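Local coordinates for maltose/maltodextrin-binding protein (Thermus thermophilus, PDB 2GH9) that binds maltotriose between its two lobes as a periplasmic binding protein and probably hands such sugars to a membrane ABC importer, at residues A[21-24]-A[25-28]; A[117-121]-A[122-126]; A[188-191]-A[192-196]. All coordinates share one frame; numbering follows the deposited sequence.

In the fold
All three contacts are local and partly buried, and each lies well away from the centre of the chain. Contact 1 falls towards the C-terminal end of helix 11-26, contact 3 on the first turns of helix 189-204, and contact 2 at the turn that follows strand 116-120. Contacts 1 and 3 lie on opposite sides of the chain centre, with nearest atoms about 41 Å apart. Contacts 2 and 3 are closer, about 17 Å between nearest atoms, but hold different elements. Their chemistry follows their place. Contact 1 has shared backbone acceptors and a buried phenylalanine, contact 2 an asparagine-centred turn, and contact 3 helix backbone bonds with charged side chains close by.

Contact 1 (A[21-24]-A[25-28]); sequences ARTF and ERTS
Towards the C-terminal end of helix 11-26, T23 O is shared by two backbone donors from the segment 25-28. T27 N lies 2.9 Å from T23 O, with an N-H...O angle of 168°. R26 N is 3.1 Å from T23 O but stands above the carbonyl plane. T27 OG1 adds a weak bond to the same oxygen. Two residues back, E25 N bonds to A21 O at 3.2 Å. The backbone bonds to R22 O, from E25 N and R26 N, are both weak. Water 2 also donates to R22 O, at 3.0 Å. Water 1 lies between E25 OE1 and A21 O. E25 OE1 takes water 1 and, only weakly, water 2. It gets there because CG of E25 is trans to its own amide nitrogen (chi1 -169°) and the rest of the chain is extended.

This helix is the crossover of a beta-alpha-beta unit made with strands 3-7 and 32-36. A21 and F24 face that sheet and pack on V32. F24 also meets F286 of helix 280-290, with the ring planes well inclined. The R26 guanidinium has T23 CA over one face. Its NH2 is 3.6 Å from T23 OG1, a contact and not a hydrogen bond; T23 OG1 bonds instead to E19 O. S28 CB sits over the centre of the F24 ring, 3.8 Å from its centroid, as a CH-pi contact. The detail is doubtful, because S28 CB is modelled too close to F24 O. S28 OG bonds to T30 OG1.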
# COMPACT_ATOMS: atom_id res chain seq x y z
N ALA A 21 20.63 -9.59 5.47
CA ALA A 21 21.64 -9.62 4.42
C ALA A 21 23.01 -10.02 4.99
O ALA A 21 23.75 -10.80 4.37
CB ALA A 21 21.74 -8.27 3.70
N ARG A 22 23.32 -9.47 6.17
CA ARG A 22 24.56 -9.83 6.88
C ARG A 22 24.54 -11.32 7.25
O ARG A 22 25.46 -12.06 6.92
CB ARG A 22 24.75 -8.93 8.13
CG ARG A 22 25.22 -7.51 7.80
CD ARG A 22 25.76 -6.80 9.03
NE ARG A 22 24.75 -6.72 10.09
CZ ARG A 22 23.87 -5.72 10.23
NH1 ARG A 22 23.86 -4.68 9.41
NH2 ARG A 22 23.00 -5.77 11.23
N THR A 23 23.46 -11.75 7.91
CA THR A 23 23.27 -13.15 8.27
C THR A 23 23.39 -14.13 7.07
O THR A 23 23.98 -15.20 7.22
CB THR A 23 21.92 -13.35 8.97
OG1 THR A 23 21.87 -12.52 10.14
CG2 THR A 23 21.72 -14.78 9.37
N PHE A 24 22.85 -13.77 5.90
CA PHE A 24 22.97 -14.61 4.70
C PHE A 24 24.40 -14.71 4.19
O PHE A 24 24.77 -15.72 3.62
CB PHE A 24 22.09 -14.09 3.55
CG PHE A 24 21.96 -15.05 2.41
CD1 PHE A 24 21.14 -16.17 2.52
CD2 PHE A 24 22.61 -14.83 1.21
CE1 PHE A 24 21.00 -17.06 1.45
CE2 PHE A 24 22.47 -15.72 0.14
CZ PHE A 24 21.66 -16.83 0.26
N GLU A 25 25.21 -13.67 4.38
CA GLU A 25 26.62 -13.77 4.01
C GLU A 25 27.39 -14.77 4.89
O GLU A 25 28.42 -15.28 4.47
CB GLU A 25 27.27 -12.39 4.05
CG GLU A 25 28.67 -12.34 3.44
CD GLU A 25 29.32 -10.98 3.54
OE1 GLU A 25 28.60 -9.98 3.80
OE2 GLU A 25 30.56 -10.92 3.37
N ARG A 26 26.90 -15.04 6.10
CA ARG A 26 27.56 -15.96 7.02
C ARG A 26 26.99 -17.37 6.90
O ARG A 26 27.72 -18.34 6.99
CB ARG A 26 27.45 -15.46 8.46
CG ARG A 26 28.48 -14.40 8.81
CD ARG A 26 28.44 -13.99 10.28
NE ARG A 26 27.38 -13.00 10.52
CZ ARG A 26 26.20 -13.24 11.10
NH1 ARG A 26 25.88 -14.45 11.56
NH2 ARG A 26 25.32 -12.25 11.22
N THR A 27 25.69 -17.49 6.67
CA THR A 27 25.10 -18.78 6.35
C THR A 27 25.05 -19.00 4.82
O THR A 27 24.09 -19.59 4.32
CB THR A 27 23.68 -18.94 6.96
OG1 THR A 27 22.71 -18.25 6.16
CG2 THR A 27 23.64 -18.41 8.42
N SER A 28 26.09 -18.55 4.10
CA SER A 28 26.12 -18.61 2.63
C SER A 28 27.50 -18.35 2.04
O SER A 28 27.92 -19.05 1.12
CB SER A 28 25.14 -17.58 2.03
OG SER A 28 24.86 -17.82 0.67
O HOH W 1 26.00 -9.43 2.82
O HOH W 2 28.04 -10.50 7.13

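Contact 2 (A[117-121]-A[122-126]); sequences LIYNK and KYVKE
N120 O is gripped by two backbone donors, V124 N at 2.9 Å and Y123 N at 3.0 Å. The second stands above the carbonyl plane. The bond to Y123 N closes a beta turn, N120 to Y123, where strand 116-120 ends. The N120 side chain adds an Asx turn, with OD1 accepting K122 N at 3.1 Å. This bond is nearly straight at 166°, though the donor stands above the plane of the side-chain carbonyl. CG of N120 is trans to the backbone nitrogen (chi1 -176°), which carries OD1 to K122 N. Its ND2 meets the Y123 ring at the edge, 3.9 Å from CE2, with amide and ring planes close to perpendicular. A leucine here would probably leave K122 N without its acceptor, and the turn would rest on its backbone bonds.

Strand 116-120 runs between strands 227-232 and 247-250. Y123 OH and K122 NZ tie the turn to G225 O. V124 O is buried with no polar partner. K121 CA points its hydrogen at V124 O from 3.2 Å, and Y119 CD2 approaches it with the ring edge. Y119 CD2 also packs on V124 CG1. K125 folds back, and its NZ makes weak bonds to K121 O and K122 O. Water 3 bridges Y119 OH and K125 O, donating to the latter at 2.6 Å.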
# COMPACT_ATOMS: atom_id res chain seq x y z
N LEU A 117 -7.06 4.59 9.97
CA LEU A 117 -7.03 5.71 10.86
C LEU A 117 -6.06 5.35 11.99
O LEU A 117 -6.35 4.50 12.84
CB LEU A 117 -8.43 6.03 11.41
CG LEU A 117 -8.44 7.18 12.42
CD1 LEU A 117 -8.09 8.47 11.71
CD2 LEU A 117 -9.77 7.26 13.13
N ILE A 118 -4.89 5.99 11.96
CA ILE A 118 -3.89 5.83 12.99
C ILE A 118 -3.94 7.10 13.85
O ILE A 118 -3.76 8.22 13.36
CB ILE A 118 -2.50 5.58 12.42
CG1 ILE A 118 -2.55 4.49 11.34
CG2 ILE A 118 -1.50 5.19 13.55
CD1 ILE A 118 -1.19 4.27 10.59
N TYR A 119 -4.23 6.92 15.13
CA TYR A 119 -4.45 8.04 16.05
C TYR A 119 -3.44 8.02 17.18
O TYR A 119 -3.17 6.97 17.76
CB TYR A 119 -5.87 8.06 16.65
CG TYR A 119 -6.34 6.82 17.36
CD1 TYR A 119 -6.94 5.79 16.66
CD2 TYR A 119 -6.22 6.70 18.76
CE1 TYR A 119 -7.38 4.66 17.27
CE2 TYR A 119 -6.66 5.56 19.39
CZ TYR A 119 -7.24 4.54 18.65
OH TYR A 119 -7.68 3.38 19.24
N ASN A 120 -2.89 9.21 17.46
CA ASN A 120 -1.94 9.41 18.54
C ASN A 120 -2.72 9.57 19.84
O ASN A 120 -3.46 10.53 20.02
CB ASN A 120 -1.08 10.66 18.27
CG ASN A 120 0.02 10.88 19.32
OD1 ASN A 120 -0.02 10.29 20.40
ND2 ASN A 120 1.00 11.73 18.99
N LYS A 121 -2.52 8.61 20.74
CA LYS A 121 -3.25 8.50 22.02
C LYS A 121 -2.98 9.60 23.07
O LYS A 121 -3.65 9.66 24.10
CB LYS A 121 -3.01 7.11 22.62
CG LYS A 121 -3.75 6.01 21.90
CD LYS A 121 -3.38 4.65 22.42
CE LYS A 121 -4.40 3.60 22.04
NZ LYS A 121 -4.02 2.27 22.51
N LYS A 122 -2.01 10.45 22.80
CA LYS A 122 -1.81 11.69 23.54
C LYS A 122 -2.92 12.72 23.25
O LYS A 122 -3.28 13.52 24.12
CB LYS A 122 -0.43 12.22 23.16
CG LYS A 122 -0.18 13.70 23.28
CD LYS A 122 1.25 13.96 22.90
CE LYS A 122 1.43 15.22 22.12
NZ LYS A 122 2.54 15.07 21.14
N TYR A 123 -3.45 12.70 22.03
CA TYR A 123 -4.56 13.55 21.63
C TYR A 123 -5.91 12.82 21.65
O TYR A 123 -6.95 13.44 21.90
CB TYR A 123 -4.33 14.05 20.22
CG TYR A 123 -3.10 14.91 20.05
CD1 TYR A 123 -3.11 16.26 20.40
CD2 TYR A 123 -1.93 14.38 19.50
CE1 TYR A 123 -2.01 17.06 20.22
CE2 TYR A 123 -0.80 15.19 19.31
CZ TYR A 123 -0.85 16.54 19.68
OH TYR A 123 0.23 17.38 19.50
N VAL A 124 -5.89 11.52 21.35
CA VAL A 124 -7.10 10.76 21.14
C VAL A 124 -7.04 9.46 21.91
O VAL A 124 -6.40 8.50 21.47
CB VAL A 124 -7.33 10.44 19.61
CG1 VAL A 124 -8.63 9.72 19.42
CG2 VAL A 124 -7.30 11.72 18.78
N LYS A 125 -7.73 9.42 23.05
CA LYS A 125 -7.71 8.22 23.90
C LYS A 125 -8.48 7.05 23.28
O LYS A 125 -8.01 5.91 23.32
CB LYS A 125 -8.25 8.53 25.31
CG LYS A 125 -7.39 9.53 26.12
CD LYS A 125 -5.91 9.12 26.21
CE LYS A 125 -5.01 10.25 26.75
NZ LYS A 125 -5.08 11.54 25.97
N GLU A 126 -9.64 7.33 22.70
CA GLU A 126 -10.45 6.30 22.04
C GLU A 126 -10.86 6.73 20.63
O GLU A 126 -11.10 7.91 20.41
CB GLU A 126 -11.68 5.98 22.87
CG GLU A 126 -11.35 5.56 24.28
CD GLU A 126 -11.97 4.26 24.70
OE1 GLU A 126 -13.06 3.90 24.17
OE2 GLU A 126 -11.36 3.59 25.57
O HOH W 3 -8.06 3.67 21.96

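Contact 3 (A[188-191]-A[192-196]); sequences GGEV and GEKAL
The carboxylates of E190 and E193 meet obliquely, with their planes 71° apart. E190 OE2 comes 3.4 Å from E193 OE1, so two acceptors of like charge lie close together. K194 NZ is 4.1 Å from E190 OE1, beyond a salt bridge, and may ease this repulsion. E190 bends at chi2 (-53°), which turns its carboxylate back towards E193 and K194. The K194 chain is extended, and its CG and CD run alongside E190 O.

These residues form the first turns of helix 189-204. The backbone ladder is regular. E193 N bonds to G189 O at 3.1 Å, in the carbonyl plane. K194 N bonds to E190 O, and A195 N to V191 O, both at 3.0 Å. G192 N makes a weak bond to G188 O. Two acids at the start of a helix would probably be favoured by its amide end. G189 has a positive phi (62°), which suits glycine. At G192 a beta carbon would come tightly against G188 CA. The E193 side chain touches V363 and K364 of helix 363-378, while K194 and A195 face helix 156-166 at F166 and F163.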
# COMPACT_ATOMS: atom_id res chain seq x y z
N GLY A 188 -15.26 6.29 -11.95
CA GLY A 188 -15.75 7.47 -12.64
C GLY A 188 -17.23 7.66 -12.38
O GLY A 188 -17.80 7.07 -11.44
N GLY A 189 -17.86 8.51 -13.20
CA GLY A 189 -19.30 8.77 -13.09
C GLY A 189 -19.68 9.39 -11.77
O GLY A 189 -18.94 10.21 -11.23
N GLU A 190 -20.83 8.99 -11.23
CA GLU A 190 -21.36 9.57 -10.00
C GLU A 190 -20.48 9.27 -8.79
O GLU A 190 -20.32 10.13 -7.93
CB GLU A 190 -22.78 9.08 -9.70
CG GLU A 190 -23.85 9.78 -10.53
CD GLU A 190 -23.77 11.29 -10.41
OE1 GLU A 190 -23.59 11.80 -9.27
OE2 GLU A 190 -23.86 11.97 -11.47
N VAL A 191 -19.95 8.05 -8.74
CA VAL A 191 -19.09 7.61 -7.63
C VAL A 191 -17.92 8.56 -7.53
O VAL A 191 -17.61 9.06 -6.46
CB VAL A 191 -18.56 6.17 -7.82
CG1 VAL A 191 -17.47 5.84 -6.76
CG2 VAL A 191 -19.69 5.18 -7.75
N GLY A 192 -17.28 8.80 -8.68
CA GLY A 192 -16.10 9.64 -8.78
C GLY A 192 -16.36 11.08 -8.43
O GLY A 192 -15.59 11.71 -7.72
N GLU A 193 -17.48 11.61 -8.92
CA GLU A 193 -17.88 12.98 -8.61
C GLU A 193 -18.11 13.17 -7.10
O GLU A 193 -17.64 14.15 -6.51
CB GLU A 193 -19.15 13.35 -9.39
CG GLU A 193 -18.94 13.41 -10.90
CD GLU A 193 -20.27 13.53 -11.69
OE1 GLU A 193 -21.21 14.14 -11.16
OE2 GLU A 193 -20.35 13.01 -12.83
N LYS A 194 -18.80 12.23 -6.47
CA LYS A 194 -19.06 12.33 -5.03
C LYS A 194 -17.79 12.17 -4.19
O LYS A 194 -17.61 12.87 -3.18
CB LYS A 194 -20.12 11.33 -4.60
CG LYS A 194 -21.52 11.59 -5.18
CD LYS A 194 -22.33 10.29 -5.23
CE LYS A 194 -23.74 10.47 -5.73
NZ LYS A 194 -24.36 9.18 -6.18
N ALA A 195 -16.92 11.24 -4.58
CA ALA A 195 -15.64 11.05 -3.90
C ALA A 195 -14.82 12.32 -3.97
O ALA A 195 -14.31 12.79 -2.96
CB ALA A 195 -14.85 9.89 -4.51
N LEU A 196 -14.70 12.88 -5.17
CA LEU A 196 -13.88 14.09 -5.36
C LEU A 196 -14.42 15.32 -4.63
O LEU A 196 -13.64 16.13 -4.12
CB LEU A 196 -13.71 14.42 -6.84
CG LEU A 196 -12.84 13.48 -7.68
CD1 LEU A 196 -12.64 14.12 -9.08
CD2 LEU A 196 -11.51 13.22 -6.98